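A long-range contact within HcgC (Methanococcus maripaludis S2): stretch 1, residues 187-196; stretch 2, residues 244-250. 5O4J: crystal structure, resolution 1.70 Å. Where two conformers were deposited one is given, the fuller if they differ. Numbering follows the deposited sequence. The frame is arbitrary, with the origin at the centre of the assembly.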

ATOM      1  N   ASP A 187      -4.067   8.500   2.968  1.00 18.25           N
ATOM      2  CA  ASP A 187      -3.948   7.261   3.724  1.00 19.13           C
ATOM      3  C   ASP A 187      -5.295   6.876   4.336  1.00 19.25           C
ATOM      4  O   ASP A 187      -5.652   5.697   4.380  1.00 19.27           O
ATOM      5  CB  ASP A 187      -2.874   7.397   4.810  1.00 21.74           C
ATOM      6  CG  ASP A 187      -1.458   7.215   4.268  1.00 25.07           C
ATOM      7  OD1 ASP A 187      -1.313   6.766   3.118  1.00 26.83           O
ATOM      8  OD2 ASP A 187      -0.486   7.503   5.002  1.00 21.74           O
ATOM      9  N   SER A 188      -6.067   7.866   4.783  1.00 17.36           N
ATOM     10  CA  SER A 188      -7.391   7.579   5.323  1.00 16.32           C
ATOM     11  C   SER A 188      -8.296   6.972   4.261  1.00 18.02           C
ATOM     12  O   SER A 188      -8.986   5.984   4.522  1.00 16.48           O
ATOM     13  CB  SER A 188      -8.014   8.850   5.896  1.00 17.12           C
ATOM     14  OG  SER A 188      -7.277   9.336   6.998  1.00 18.19           O
ATOM     15  N   CYS A 189      -8.292   7.541   3.053  1.00 17.77           N
ATOM     16  CA  CYS A 189      -9.128   7.030   1.971  1.00 19.35           C
ATOM     17  C   CYS A 189      -8.827   5.573   1.670  1.00 20.27           C
ATOM     18  O   CYS A 189      -9.738   4.780   1.420  1.00 20.79           O
ATOM     19  CB  CYS A 189      -8.921   7.863   0.711  1.00 22.44           C
ATOM     20  SG  CYS A 189      -9.755   9.416   0.763  1.00 24.25           S
ATOM     21  N   ARG A 190      -7.552   5.207   1.660  1.00 22.28           N
ATOM     22  CA  ARG A 190      -7.200   3.849   1.280  1.00 24.66           C
ATOM     23  C   ARG A 190      -7.714   2.852   2.305  1.00 22.64           C
ATOM     24  O   ARG A 190      -8.210   1.781   1.933  1.00 22.67           O
ATOM     25  CB  ARG A 190      -5.686   3.754   1.073  1.00 33.01           C
ATOM     26  CG  ARG A 190      -5.258   4.602  -0.139  1.00 50.42           C
ATOM     27  CD  ARG A 190      -3.835   4.365  -0.609  1.00 59.72           C
ATOM     28  NE  ARG A 190      -3.071   5.613  -0.648  1.00 63.75           N
ATOM     29  CZ  ARG A 190      -2.188   5.998   0.272  1.00 66.99           C
ATOM     30  NH1 ARG A 190      -1.923   5.229   1.323  1.00 72.79           N
ATOM     31  NH2 ARG A 190      -1.556   7.157   0.138  1.00 61.27           N
ATOM     32  N   GLU A 191      -7.684   3.217   3.594  1.00 20.39           N
ATOM     33  CA  GLU A 191      -8.228   2.338   4.627  1.00 20.86           C
ATOM     34  C   GLU A 191      -9.754   2.339   4.626  1.00 20.55           C
ATOM     35  O   GLU A 191     -10.379   1.288   4.814  1.00 21.97           O
ATOM     36  CB  GLU A 191      -7.710   2.753   6.008  1.00 24.48           C
ATOM     37  CG  GLU A 191      -8.126   1.782   7.091  1.00 27.46           C
ATOM     38  CD  GLU A 191      -7.584   2.119   8.476  1.00 32.19           C
ATOM     39  OE1 GLU A 191      -6.692   2.991   8.611  1.00 29.26           O
ATOM     40  OE2 GLU A 191      -8.063   1.482   9.431  1.00 32.00           O
ATOM     41  N   ILE A 192     -10.371   3.511   4.441  1.00 17.41           N
ATOM     42  CA  ILE A 192     -11.829   3.600   4.402  1.00 16.91           C
ATOM     43  C   ILE A 192     -12.385   2.757   3.265  1.00 18.53           C
ATOM     44  O   ILE A 192     -13.429   2.105   3.405  1.00 18.58           O
ATOM     45  CB  ILE A 192     -12.259   5.074   4.286  1.00 16.92           C
ATOM     46  CG1 ILE A 192     -12.027   5.785   5.616  1.00 19.65           C
ATOM     47  CG2 ILE A 192     -13.713   5.213   3.825  1.00 18.67           C
ATOM     48  CD1 ILE A 192     -11.890   7.286   5.498  1.00 19.31           C
ATOM     49  N   ASN A 193     -11.708   2.764   2.113  1.00 20.35           N
ATOM     50  CA  ASN A 193     -12.226   2.013   0.975  1.00 21.50           C
ATOM     51  C   ASN A 193     -12.357   0.533   1.294  1.00 24.27           C
ATOM     52  O   ASN A 193     -13.208  -0.149   0.716  1.00 23.72           O
ATOM     53  CB  ASN A 193     -11.340   2.205  -0.243  1.00 21.54           C
ATOM     54  CG  ASN A 193     -12.103   2.005  -1.519  1.00 19.32           C
ATOM     55  OD1 ASN A 193     -13.023   2.758  -1.824  1.00 18.97           O
ATOM     56  ND2 ASN A 193     -11.744   0.976  -2.267  1.00 20.22           N
ATOM     57  N   GLU A 194     -11.528   0.026   2.211  1.00 23.36           N
ATOM     58  CA  GLU A 194     -11.552  -1.380   2.587  1.00 23.55           C
ATOM     59  C   GLU A 194     -12.623  -1.712   3.616  1.00 22.28           C
ATOM     60  O   GLU A 194     -12.812  -2.893   3.922  1.00 24.42           O
ATOM     61  CB  GLU A 194     -10.163  -1.791   3.089  1.00 25.38           C
ATOM     62  CG  GLU A 194      -9.146  -1.770   1.967  1.00 26.63           C
ATOM     63  CD  GLU A 194      -7.774  -2.300   2.353  1.00 32.82           C
ATOM     64  OE1 GLU A 194      -7.499  -2.499   3.555  1.00 33.72           O
ATOM     65  OE2 GLU A 194      -6.964  -2.510   1.431  1.00 33.12           O
ATOM     66  N   LEU A 195     -13.336  -0.721   4.150  1.00 22.97           N
ATOM     67  CA  LEU A 195     -14.471  -1.016   5.014  1.00 23.55           C
ATOM     68  C   LEU A 195     -15.539  -1.789   4.248  1.00 22.57           C
ATOM     69  O   LEU A 195     -15.795  -1.529   3.068  1.00 19.89           O
ATOM     70  CB  LEU A 195     -15.074   0.274   5.571  1.00 20.86           C
ATOM     71  CG  LEU A 195     -14.216   1.093   6.529  1.00 21.13           C
ATOM     72  CD1 LEU A 195     -14.891   2.438   6.792  1.00 23.05           C
ATOM     73  CD2 LEU A 195     -13.949   0.341   7.837  1.00 23.93           C
ATOM     74  N   ASP A 196     -16.174  -2.747   4.925  1.00 21.50           N
ATOM     75  CA  ASP A 196     -17.228  -3.512   4.279  1.00 23.57           C
ATOM     76  C   ASP A 196     -18.305  -2.589   3.737  1.00 23.76           C
ATOM     77  O   ASP A 196     -18.751  -1.662   4.421  1.00 23.44           O
ATOM     78  CB  ASP A 196     -17.864  -4.502   5.257  1.00 27.23           C
ATOM     79  CG  ASP A 196     -18.936  -5.332   4.601  1.00 32.74           C
ATOM     80  OD1 ASP A 196     -18.640  -5.912   3.543  1.00 31.80           O
ATOM     81  OD2 ASP A 196     -20.066  -5.412   5.129  1.00 36.64           O
ATOM     82  N   GLU A 244     -13.193   7.758  12.761  1.00 22.70           N
ATOM     83  CA  GLU A 244     -12.124   7.118  13.526  0.52 26.07           C
ATOM     84  C   GLU A 244     -10.850   6.980  12.696  1.00 22.44           C
ATOM     85  O   GLU A 244      -9.748   7.212  13.207  1.00 18.56           O
ATOM     86  CB  GLU A 244     -12.576   5.749  14.035  0.52 29.90           C
ATOM     87  CG  GLU A 244     -13.601   5.800  15.168  0.52 35.42           C
ATOM     88  CD  GLU A 244     -12.967   5.969  16.540  0.52 39.95           C
ATOM     89  OE1 GLU A 244     -13.661   6.447  17.461  0.52 37.42           O
ATOM     90  OE2 GLU A 244     -11.778   5.618  16.702  0.52 41.49           O
ATOM     91  N   ILE A 245     -10.972   6.609  11.419  1.00 20.27           N
ATOM     92  CA  ILE A 245      -9.789   6.446  10.582  1.00 20.70           C
ATOM     93  C   ILE A 245      -9.108   7.787  10.341  1.00 20.65           C
ATOM     94  O   ILE A 245      -7.878   7.890  10.387  1.00 21.06           O
ATOM     95  CB  ILE A 245     -10.172   5.752   9.263  1.00 23.70           C
ATOM     96  CG1 ILE A 245     -10.494   4.285   9.545  1.00 27.79           C
ATOM     97  CG2 ILE A 245      -9.060   5.874   8.231  1.00 21.61           C
ATOM     98  CD1 ILE A 245     -11.272   3.618   8.455  1.00 23.69           C
ATOM     99  N   LEU A 246      -9.892   8.823  10.040  1.00 23.41           N
ATOM    100  CA  LEU A 246      -9.321  10.153   9.859  1.00 20.97           C
ATOM    101  C   LEU A 246      -8.634  10.614  11.131  1.00 19.59           C
ATOM    102  O   LEU A 246      -7.507  11.108  11.094  1.00 19.46           O
ATOM    103  CB  LEU A 246     -10.410  11.151   9.470  1.00 20.01           C
ATOM    104  CG  LEU A 246     -10.707  11.217   7.983  1.00 21.62           C
ATOM    105  CD1 LEU A 246     -12.042  11.932   7.774  1.00 24.88           C
ATOM    106  CD2 LEU A 246      -9.565  11.917   7.256  1.00 21.79           C
ATOM    107  N   SER A 247      -9.320  10.470  12.275  1.00 17.42           N
ATOM    108  CA  SER A 247      -8.747  10.920  13.539  0.59 18.50           C
ATOM    109  C   SER A 247      -7.454  10.182  13.854  1.00 19.34           C
ATOM    110  O   SER A 247      -6.487  10.794  14.321  1.00 19.04           O
ATOM    111  CB  SER A 247      -9.759  10.736  14.669  0.59 19.87           C
ATOM    112  OG  SER A 247     -10.810  11.676  14.540  0.59 21.63           O
ATOM    113  N   LYS A 248      -7.421   8.867  13.619  1.00 19.54           N
ATOM    114  CA  LYS A 248      -6.199   8.101  13.859  1.00 18.01           C
ATOM    115  C   LYS A 248      -5.053   8.616  13.005  1.00 18.38           C
ATOM    116  O   LYS A 248      -3.921   8.767  13.485  1.00 19.05           O
ATOM    117  CB  LYS A 248      -6.455   6.620  13.580  1.00 22.91           C
ATOM    118  CG  LYS A 248      -5.215   5.727  13.583  1.00 34.92           C
ATOM    119  CD  LYS A 248      -5.589   4.284  13.254  1.00 51.26           C
ATOM    120  CE  LYS A 248      -6.005   4.100  11.793  1.00 55.12           C
ATOM    121  NZ  LYS A 248      -6.441   2.700  11.529  1.00 55.39           N
ATOM    122  N   ASN A 249      -5.322   8.915  11.738  1.00 19.49           N
ATOM    123  CA  ASN A 249      -4.246   9.395  10.881  1.00 17.35           C
ATOM    124  C   ASN A 249      -3.797  10.797  11.270  1.00 17.77           C
ATOM    125  O   ASN A 249      -2.604  11.106  11.186  1.00 18.10           O
ATOM    126  CB  ASN A 249      -4.677   9.326   9.423  1.00 17.80           C
ATOM    127  CG  ASN A 249      -4.383   7.982   8.826  1.00 21.35           C
ATOM    128  OD1 ASN A 249      -3.225   7.578   8.770  1.00 23.02           O
ATOM    129  ND2 ASN A 249      -5.411   7.275   8.398  1.00 21.03           N
ATOM    130  N   ILE A 250      -4.724  11.652  11.715  1.00 17.82           N
ATOM    131  CA  ILE A 250      -4.339  12.954  12.252  1.00 18.71           C
ATOM    132  C   ILE A 250      -3.418  12.783  13.456  1.00 18.16           C
ATOM    133  O   ILE A 250      -2.424  13.505  13.604  1.00 19.51           O
ATOM    134  CB  ILE A 250      -5.587  13.778  12.619  1.00 19.37           C
ATOM    135  CG1 ILE A 250      -6.382  14.113  11.359  1.00 20.37           C
ATOM    136  CG2 ILE A 250      -5.180  15.067  13.369  1.00 23.53           C
ATOM    137  CD1 ILE A 250      -7.800  14.552  11.620  1.00 20.85           C
TER
HETATM  138  O   HOH W   1      -5.156   4.661   7.258  1.00 31.20           O

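The most unusual feature of this contact is how much of its polar work passes through one amide nitrogen and one water. Asn-249 ND2 reaches Ser-188 OG at 3.1 Å in a weak hydrogen bond, its angle far from straight, and donates to water 1, whose oxygen lies 2.9 Å from Asn-249 ND2. That water in turn donates to the backbone Asp-187 O at 3.1 Å and to Glu-191 OE1 at 2.6 Å. A single solvent molecule thus ties a side chain of the second helix to both main chain and side chain of the first. Asn-249 ND2 also makes a weak bond back to Ile-245 O, 3.2 Å away, one turn earlier in its own helix. An amide nitrogen suits this place because one hydrogen goes to the water and the other is divided between Ser-188 OG and Ile-245 O, which fits both of those bonds being weak; chi1 of -87° (m) with chi2 of -61° sets it among them.

The frame is a pair of helices running roughly antiparallel, at 145° between their directions, with axes 9.2 Å apart at closest approach. The backbones come nearest where Ser-188 CA and Leu-246 CA lie 5.6 Å apart. A small residue fits such a spacing: Ser-188 points its CA-to-CB bond toward the other helix, and its CB sits 3.9 Å from Ile-245 CG2, while its OG touches Leu-246 CD2 at 3.5 Å. The hydroxyl, although buried, is not left unpaired, since it meets Asn-249 and also bonds elsewhere in the structure.

Ile-245 is the apolar centre, with 100 Å² covered by the first stretch, more than any other residue here. Its CB is directed toward that stretch. In its m,t rotamer, Ile-245 CG2 lies 3.7 Å from Ser-188 O and 4.0 Å from Ile-192 CG1, and Ile-245 CD1 lies 3.7 Å from Ile-192 CG1 and 4.2 Å from Leu-195 CD1. Branching at CB lets Ile-245 present CG2 and CD1 together, both against Ile-192, with CG2 also beside Ser-188 and CD1 also near Leu-195. Ile-192 starts sideways and brings its end nearer, as Leu-246 does from the other helix; Leu-195 adds its contact from past the regular helix.

Towards solvent the contact is closed by charge. Glu-191, extended with chi1 and chi2 both t, forms a salt bridge with Lys-248, whose NZ lies 2.9 Å from both OE1 and OE2 of Glu-191. The ammonium therefore straddles the carboxylate. The lysine chain is mostly extended but turns at chi3 (70°, p), and its long aliphatic stem lets an exposed residue reach its partner. The same carboxylate also touches apolar surface, with Glu-191 OE2 3.7 Å from Ile-245 CG1, so the carboxylate half of the ion pair rests against the isoleucine side chain.

The rules are economical: 393 Å² is buried in total, with a small residue where the backbones approach, a branched aliphatic beside it, an amide and a water to link polar atoms across the gap, and an ion pair at the more exposed side. Cys-189, Ser-247 and Ile-250 point away and take no part.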